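Local coordinates for protein proteasome accessory factor B/C (PafBC) (Paenarthrobacter aurescens, PDB 6SJ9) that probably acts as a transcriptional regulator of the bacterial DNA damage response, joining winged helix-turn-helix modules to WYL domains, at residues A[247-252]-A[276-281]. Numbering follows the deposited sequence.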
loop_
_atom_site.group_PDB
_atom_site.type_symbol
_atom_site.label_atom_id
_atom_site.label_comp_id
_atom_site.label_asym_id
_atom_site.label_seq_id
_atom_site.Cartn_x
_atom_site.Cartn_y
_atom_site.Cartn_z
ATOM N N ALA A 247 -3.740 -25.228 5.516
ATOM C CA ALA A 247 -3.202 -24.993 6.847
ATOM C C ALA A 247 -4.293 -25.150 7.908
ATOM O O ALA A 247 -5.459 -24.835 7.668
ATOM C CB ALA A 247 -2.592 -23.587 6.926
ATOM N N THR A 248 -3.900 -25.626 9.094
ATOM C CA THR A 248 -4.804 -25.776 10.232
ATOM C C THR A 248 -4.280 -24.901 11.366
ATOM O O THR A 248 -3.139 -25.073 11.821
ATOM C CB THR A 248 -4.918 -27.236 10.669
ATOM O OG1 THR A 248 -5.212 -28.050 9.526
ATOM C CG2 THR A 248 -6.054 -27.413 11.669
ATOM N N LEU A 249 -5.102 -23.945 11.800
ATOM C CA LEU A 249 -4.670 -22.904 12.715
ATOM C C LEU A 249 -5.621 -22.822 13.897
ATOM O O LEU A 249 -6.841 -22.958 13.739
ATOM C CB LEU A 249 -4.606 -21.547 12.006
ATOM C CG LEU A 249 -3.823 -21.491 10.695
ATOM C CD1 LEU A 249 -3.944 -20.085 10.095
ATOM C CD2 LEU A 249 -2.351 -21.909 10.856
ATOM N N VAL A 250 -5.053 -22.616 15.083
ATOM C CA VAL A 250 -5.811 -22.252 16.274
ATOM C C VAL A 250 -5.549 -20.781 16.543
ATOM O O VAL A 250 -4.395 -20.390 16.743
ATOM C CB VAL A 250 -5.425 -23.111 17.485
ATOM C CG1 VAL A 250 -6.079 -22.554 18.712
ATOM C CG2 VAL A 250 -5.836 -24.556 17.270
ATOM N N ILE A 251 -6.622 -19.987 16.603
ATOM C CA ILE A 251 -6.560 -18.537 16.746
ATOM C C ILE A 251 -7.477 -18.071 17.874
ATOM O O ILE A 251 -8.502 -18.692 18.163
ATOM C CB ILE A 251 -6.965 -17.819 15.442
ATOM C CG1 ILE A 251 -8.406 -18.169 15.081
ATOM C CG2 ILE A 251 -6.057 -18.210 14.296
ATOM C CD1 ILE A 251 -8.898 -17.424 13.868
ATOM N N ASP A 252 -7.084 -16.980 18.531
ATOM C CA ASP A 252 -7.909 -16.373 19.572
ATOM C C ASP A 252 -9.224 -15.865 18.983
ATOM O O ASP A 252 -9.251 -15.257 17.905
ATOM C CB ASP A 252 -7.167 -15.211 20.225
ATOM C CG ASP A 252 -5.910 -15.652 20.949
ATOM O OD1 ASP A 252 -5.640 -16.872 20.993
ATOM O OD2 ASP A 252 -5.184 -14.775 21.461
ATOM N N ASP A 276 -10.540 -20.540 18.338
ATOM C CA ASP A 276 -11.147 -21.205 17.201
ATOM C C ASP A 276 -10.120 -22.052 16.470
ATOM O O ASP A 276 -8.915 -21.790 16.522
ATOM C CB ASP A 276 -11.708 -20.174 16.215
ATOM C CG ASP A 276 -12.907 -19.432 16.756
ATOM O OD1 ASP A 276 -13.687 -20.039 17.519
ATOM O OD2 ASP A 276 -13.061 -18.239 16.403
ATOM N N ARG A 277 -10.610 -23.039 15.734
ATOM C CA ARG A 277 -9.759 -23.818 14.850
ATOM C C ARG A 277 -10.246 -23.562 13.430
ATOM O O ARG A 277 -11.372 -23.928 13.087
ATOM C CB ARG A 277 -9.814 -25.301 15.229
ATOM C CG ARG A 277 -8.980 -26.239 14.392
ATOM C CD ARG A 277 -9.286 -27.674 14.788
ATOM N NE ARG A 277 -8.410 -28.661 14.153
ATOM C CZ ARG A 277 -8.718 -29.393 13.086
ATOM N NH1 ARG A 277 -7.835 -30.270 12.614
ATOM N NH2 ARG A 277 -9.892 -29.250 12.485
ATOM N N ILE A 278 -9.395 -22.959 12.597
ATOM C CA ILE A 278 -9.757 -22.672 11.215
ATOM C C ILE A 278 -8.778 -23.364 10.285
ATOM O O ILE A 278 -7.650 -23.695 10.655
ATOM C CB ILE A 278 -9.787 -21.161 10.895
ATOM C CG1 ILE A 278 -8.386 -20.551 11.045
ATOM C CG2 ILE A 278 -10.799 -20.462 11.724
ATOM C CD1 ILE A 278 -8.274 -19.125 10.508
ATOM N N THR A 279 -9.213 -23.515 9.040
ATOM C CA THR A 279 -8.363 -23.939 7.943
ATOM C C THR A 279 -8.298 -22.810 6.928
ATOM O O THR A 279 -9.267 -22.068 6.746
ATOM C CB THR A 279 -8.895 -25.233 7.283
ATOM O OG1 THR A 279 -10.303 -25.111 7.043
ATOM C CG2 THR A 279 -8.696 -26.431 8.198
ATOM N N VAL A 280 -7.114 -22.609 6.349
ATOM C CA VAL A 280 -6.912 -21.592 5.332
ATOM C C VAL A 280 -6.072 -22.210 4.221
ATOM O O VAL A 280 -5.259 -23.117 4.449
ATOM C CB VAL A 280 -6.253 -20.306 5.869
ATOM C CG1 VAL A 280 -7.034 -19.736 7.017
ATOM C CG2 VAL A 280 -4.811 -20.555 6.256
ATOM N N ASP A 281 -6.322 -21.754 3.004
ATOM C CA ASP A 281 -5.553 -22.191 1.857
ATOM C C ASP A 281 -4.365 -21.270 1.676
ATOM O O ASP A 281 -4.495 -20.050 1.774
ATOM C CB ASP A 281 -6.410 -22.197 0.592
ATOM C CG ASP A 281 -7.504 -23.269 0.625
ATOM O OD1 ASP A 281 -7.204 -24.402 1.063
ATOM O OD2 ASP A 281 -8.658 -22.971 0.238
#
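The two central strands of the four-stranded antiparallel sheet in the ferredoxin-like WCX domain, 247-252 and 276-281, meet here as a regular antiparallel ladder. Three hydrogen-bonded pairs, Ala-247 with Val-280, Leu-249 with Ile-278 and Ile-251 with Asp-276, contribute two backbone bonds each; the straightest runs from Ala-247 N to Val-280 O (2.8 Å, 176° at the hydrogen). The side chains of these pairs share one face, aliphatic except for Asp-276 at its end. Ile-251 CD1 meets Ile-278 CD1 at 3.8 Å, the two side chains crossing at about a right angle, while Val-280 CG2 lies 3.8 Å from Ala-247 CB and 4.0 Å from Leu-249 CD1. Leu-259 of helix 257-261 packs on Leu-249, Ile-251 and Ile-278. The Asp-276 carboxylate is salt-bridged to Arg-260 and Lys-253. On the other face, with CG anti to the backbone N (chi1 180°) and an extended chain as far as NE, Arg-277 reaches diagonally to Thr-248, whose CG2 sits 3.3 Å above one guanidinium face, toward its rim, and 3.5 Å from NH1. An alanine here keeps CB but removes the guanidinium, which would probably open a gap over the Thr-248 methyl and leave that side chain less fixed. Thr-279 OG1, by contrast, is hydrogen-bonded to Thr-264 and Ser-265. Backbone bonds thus set the register, while Thr-248 meets the cationic group through dispersion, not a hydrogen bond.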